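Local coordinates for tungsten formylmethanofuran dehydrogenase subunit E (Syntrophus aciditrophicus, PDB 3D00), which is of unproven function but belongs to the FmdE family, implicated in microbial methanogenesis, and binds a zinc ion through four cysteines, at residues 52-55 with 59-62; 63-68 with 75-80. All blocks are in the same frame, centred on the assembly; numbering follows the deposited sequence.

Contact 1 of 2, residues 52-55 with 59-62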
loop_
_atom_site.group_PDB
_atom_site.type_symbol
_atom_site.label_atom_id
_atom_site.label_comp_id
_atom_site.label_asym_id
_atom_site.label_seq_id
_atom_site.Cartn_x
_atom_site.Cartn_y
_atom_site.Cartn_z
ATOM N N ALA A 52 2.726 0.201 -11.589
ATOM C CA ALA A 52 3.345 -1.023 -11.044
ATOM C C ALA A 52 2.286 -2.024 -10.581
ATOM O O ALA A 52 1.221 -1.631 -10.187
ATOM C CB ALA A 52 4.278 -0.643 -9.912
ATOM N N ILE A 53 2.588 -3.311 -10.661
ATOM C CA ILE A 53 1.763 -4.376 -10.084
ATOM C C ILE A 53 2.644 -5.299 -9.267
ATOM O O ILE A 53 3.667 -5.772 -9.780
ATOM C CB ILE A 53 1.072 -5.259 -11.167
ATOM C CG1 ILE A 53 -0.133 -4.575 -11.773
ATOM C CG2 ILE A 53 0.550 -6.570 -10.567
ATOM C CD1 ILE A 53 -0.183 -4.819 -13.197
ATOM N N CYS A 54 2.294 -5.521 -7.992
ATOM C CA CYS A 54 2.918 -6.580 -7.181
ATOM C C CYS A 54 1.957 -7.725 -7.044
ATOM O O CYS A 54 0.805 -7.481 -6.786
ATOM C CB CYS A 54 3.222 -6.107 -5.773
ATOM S SG CYS A 54 4.518 -4.933 -5.761
ATOM N N GLU A 55 2.443 -8.958 -7.189
ATOM C CA GLU A 55 1.623 -10.137 -7.157
ATOM C C GLU A 55 1.649 -10.806 -5.811
ATOM O O GLU A 55 1.146 -11.911 -5.648
ATOM C CB GLU A 55 2.051 -11.102 -8.248
ATOM C CG GLU A 55 2.220 -10.394 -9.545
ATOM C CD GLU A 55 2.512 -11.281 -10.717
ATOM O OE1 GLU A 55 2.421 -12.519 -10.649
ATOM O OE2 GLU A 55 2.817 -10.677 -11.749
ATOM N N CYS A 59 6.070 -7.517 1.554
ATOM C CA CYS A 59 7.378 -6.896 1.329
ATOM C C CYS A 59 7.531 -6.152 0.023
ATOM O O CYS A 59 7.952 -4.996 -0.012
ATOM C CB CYS A 59 8.523 -7.934 1.431
ATOM S SG CYS A 59 8.830 -8.493 3.089
ATOM N N LEU A 60 7.241 -6.842 -1.056
ATOM C CA LEU A 60 7.477 -6.316 -2.372
ATOM C C LEU A 60 6.784 -4.985 -2.603
ATOM O O LEU A 60 7.373 -4.111 -3.234
ATOM C CB LEU A 60 7.072 -7.337 -3.421
ATOM C CG LEU A 60 7.835 -7.470 -4.740
ATOM C CD1 LEU A 60 9.274 -7.111 -4.660
ATOM C CD2 LEU A 60 7.682 -8.889 -5.269
ATOM N N PRO A 61 5.522 -4.796 -2.105
ATOM C CA PRO A 61 5.001 -3.432 -2.281
ATOM C C PRO A 61 5.863 -2.278 -1.758
ATOM O O PRO A 61 5.865 -1.221 -2.371
ATOM C CB PRO A 61 3.684 -3.485 -1.527
ATOM C CG PRO A 61 3.232 -4.894 -1.651
ATOM C CD PRO A 61 4.490 -5.682 -1.497
ATOM N N ASP A 62 6.549 -2.462 -0.629
ATOM C CA ASP A 62 7.377 -1.395 -0.058
ATOM C C ASP A 62 8.607 -1.081 -0.861
ATOM O O ASP A 62 9.067 0.043 -0.832
ATOM C CB ASP A 62 7.732 -1.696 1.387
ATOM C CG ASP A 62 6.525 -1.562 2.313
ATOM O OD1 ASP A 62 5.441 -1.109 1.875
ATOM O OD2 ASP A 62 6.669 -1.886 3.503
#
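C54 meets L60 and P61 where strand 50-54 gives way to helix 60-67 in a beta-alpha-beta unit of the FmdE core. C54 is the last residue of the strand. Its side chain points at the first turn of the helix. With chi1 at -70° the sulfur stands opposite the residue's own carbonyl carbon, and this sets it over the peptide link between L60 and P61. C54 SG is 3.8 Å from P61 N and 3.9 Å from L60 C. The same sulfur is 4.2 Å from L60 CB. One carbon back, C54 CB comes to 4.3 Å from P61 CG of the proline ring. The sulfur therefore meets backbone as well as side-chain atoms.

C59 is the N-cap residue, and its carbonyl accepts the amide of D62 (C59 O to D62 N, 3.0 Å). L60 and P61 also pack elsewhere. L60 touches M36 of helix 28-42, while P61 touches V79 of strand 77-79 and F72 of the second subunit.

No hydrogen bond joins the two segments. P61 N is a tertiary amide nitrogen with no hydrogen to offer the sulfur. At this place in the first helical turn, a proline costs the helix no backbone bond. All three touching residues are buried. The chemistry is thus van der Waals packing of a thiol on a proline peptide, and it closes the tight connection between strand and helix without a polar link.

Contact 2 of 2, residues 63-68 with 75-80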
loop_
_atom_site.group_PDB
_atom_site.type_symbol
_atom_site.label_atom_id
_atom_site.label_comp_id
_atom_site.label_asym_id
_atom_site.label_seq_id
_atom_site.Cartn_x
_atom_site.Cartn_y
_atom_site.Cartn_z
ATOM N N ALA A 63 9.140 -2.066 -1.601
ATOM C CA ALA A 63 10.262 -1.831 -2.535
ATOM C C ALA A 63 9.819 -0.876 -3.636
ATOM O O ALA A 63 10.492 0.115 -3.936
ATOM C CB ALA A 63 10.719 -3.160 -3.148
ATOM N N VAL A 64 8.662 -1.169 -4.215
ATOM C CA VAL A 64 8.038 -0.305 -5.214
ATOM C C VAL A 64 7.755 1.090 -4.618
ATOM O O VAL A 64 8.245 2.086 -5.117
ATOM C CB VAL A 64 6.752 -0.966 -5.840
ATOM C CG1 VAL A 64 6.028 0.010 -6.815
ATOM C CG2 VAL A 64 7.104 -2.243 -6.570
ATOM N N GLN A 65 7.037 1.176 -3.511
ATOM C CA GLN A 65 6.728 2.473 -2.907
ATOM C C GLN A 65 7.927 3.296 -2.569
ATOM O O GLN A 65 7.918 4.532 -2.785
ATOM C CB GLN A 65 5.863 2.287 -1.699
ATOM C CG GLN A 65 4.545 1.744 -2.087
ATOM C CD GLN A 65 3.575 1.756 -0.969
ATOM O OE1 GLN A 65 2.545 2.412 -1.054
ATOM N NE2 GLN A 65 3.874 1.008 0.091
ATOM N N LEU A 66 8.984 2.646 -2.090
ATOM C CA LEU A 66 10.220 3.356 -1.743
ATOM C C LEU A 66 11.038 3.840 -2.925
ATOM O O LEU A 66 11.814 4.774 -2.790
ATOM C CB LEU A 66 11.155 2.457 -0.925
ATOM C CG LEU A 66 11.103 2.452 0.607
ATOM C CD1 LEU A 66 11.794 1.167 1.163
ATOM C CD2 LEU A 66 11.755 3.710 1.131
ATOM N N LEU A 67 10.940 3.163 -4.059
ATOM C CA LEU A 67 11.848 3.390 -5.184
ATOM C C LEU A 67 11.249 4.063 -6.424
ATOM O O LEU A 67 11.991 4.538 -7.300
ATOM C CB LEU A 67 12.429 2.033 -5.625
ATOM C CG LEU A 67 13.402 1.321 -4.691
ATOM C CD1 LEU A 67 13.762 -0.096 -5.153
ATOM C CD2 LEU A 67 14.654 2.198 -4.543
ATOM N N THR A 68 9.915 4.031 -6.533
ATOM C CA THR A 68 9.208 4.469 -7.723
ATOM C C THR A 68 8.171 5.494 -7.278
ATOM O O THR A 68 7.947 5.640 -6.091
ATOM C CB THR A 68 8.448 3.303 -8.401
ATOM O OG1 THR A 68 7.355 2.939 -7.581
ATOM C CG2 THR A 68 9.322 2.024 -8.614
ATOM N N GLY A 75 -2.698 5.111 -6.435
ATOM C CA GLY A 75 -3.291 4.127 -7.302
ATOM C C GLY A 75 -2.397 3.668 -8.417
ATOM O O GLY A 75 -2.827 2.868 -9.231
ATOM N N TRP A 76 -1.170 4.172 -8.488
ATOM C CA TRP A 76 -0.269 3.760 -9.569
ATOM C C TRP A 76 0.320 2.392 -9.246
ATOM O O TRP A 76 0.706 1.675 -10.149
ATOM C CB TRP A 76 0.808 4.796 -9.856
ATOM C CG TRP A 76 0.239 6.177 -10.253
ATOM C CD1 TRP A 76 -1.031 6.467 -10.671
ATOM C CD2 TRP A 76 0.949 7.417 -10.257
ATOM N NE1 TRP A 76 -1.156 7.810 -10.921
ATOM C CE2 TRP A 76 0.040 8.421 -10.667
ATOM C CE3 TRP A 76 2.267 7.779 -9.955
ATOM C CZ2 TRP A 76 0.406 9.769 -10.780
ATOM C CZ3 TRP A 76 2.642 9.120 -10.059
ATOM C CH2 TRP A 76 1.710 10.102 -10.475
ATOM N N LEU A 77 0.345 2.019 -7.953
ATOM C CA LEU A 77 0.620 0.641 -7.535
ATOM C C LEU A 77 -0.666 -0.117 -7.249
ATOM O O LEU A 77 -1.485 0.323 -6.402
ATOM C CB LEU A 77 1.455 0.616 -6.276
ATOM C CG LEU A 77 1.817 -0.734 -5.632
ATOM C CD1 LEU A 77 2.542 -1.718 -6.575
ATOM C CD2 LEU A 77 2.604 -0.551 -4.346
ATOM N N THR A 78 -0.808 -1.253 -7.934
ATOM C CA THR A 78 -1.826 -2.257 -7.670
ATOM C C THR A 78 -1.143 -3.481 -7.044
ATOM O O THR A 78 -0.089 -3.902 -7.473
ATOM C CB THR A 78 -2.568 -2.612 -9.012
ATOM O OG1 THR A 78 -3.350 -1.482 -9.396
ATOM C CG2 THR A 78 -3.530 -3.800 -8.902
ATOM N N VAL A 79 -1.775 -4.051 -6.029
ATOM C CA VAL A 79 -1.331 -5.260 -5.421
ATOM C C VAL A 79 -2.408 -6.320 -5.690
ATOM O O VAL A 79 -3.588 -6.120 -5.374
ATOM C CB VAL A 79 -1.110 -5.059 -3.925
ATOM C CG1 VAL A 79 -0.800 -6.375 -3.274
ATOM C CG2 VAL A 79 0.060 -4.000 -3.708
ATOM N N LEU A 80 -2.019 -7.364 -6.393
ATOM C CA LEU A 80 -2.866 -8.536 -6.584
ATOM C C LEU A 80 -2.312 -9.555 -5.625
ATOM O O LEU A 80 -1.215 -10.047 -5.805
ATOM C CB LEU A 80 -2.767 -9.021 -8.019
ATOM C CG LEU A 80 -3.154 -7.952 -9.047
ATOM C CD1 LEU A 80 -2.796 -8.463 -10.420
ATOM C CD2 LEU A 80 -4.655 -7.613 -9.002
#
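L77, the first residue of strand 77-79, packs on V64 and Q65 of helix 60-67. Its CB points toward the helix. CG is anti to the backbone N (chi1 178°), which extends the branch away from the strand and brings both methyls up to the helix. From CG the chain forks. L77 CD1 meets V64 CG1 at 3.9 Å, tip to tip; it also lies beside A52 and C54 of strand 50-54. L77 CD2 takes the other partner and touches Q65 CG at 3.8 Å. Here the two side chains cross at about a right angle. The glutamine makes this contact through CG, an aliphatic carbon.

The polar end of Q65 is used elsewhere. OE1 accepts the backbone N of F72, and it is also hydrogen-bonded to NE2 of Q65 in the second subunit. The glutamine thus puts carbon on the leucine and its amide at the dimer interface.

At the end of the helix, V64 O takes three donors. They are L67 N, T68 N at 2.9 Å and T68 OG1 at 2.8 Å. The hydroxyl comes from above the carbonyl plane, 55° out of it. T68 OG1 is also bonded to C70 N in the following loop.

The leucine-helix contact is buried and apolar. Helix 60-67 lies on one face of the sheet. V64 also touches A52 and C54 of strand 50-54 and V37 of helix 28-42, while L66 packs on I19 and F22 of helix 12-23.

In the fold
Contacts 1 and 2 follow each other along the chain, and their centres are 5 Å apart. Both use helix 60-67. Contact 1 joins its start to strand 50-54, and contact 2 joins its middle to strand 77-79. These strands are parallel neighbours in the five-stranded sheet, so the two contacts close one beta-alpha-beta crossover. They also touch directly: C54 O to L80 N (2.9 Å) is a probable backbone hydrogen bond, and C54 SG packs on V64 CG2 at 3.8 Å. Both contacts also reach the second subunit, and both lie away from the zinc site, which belongs to the C-terminal treble-clef finger.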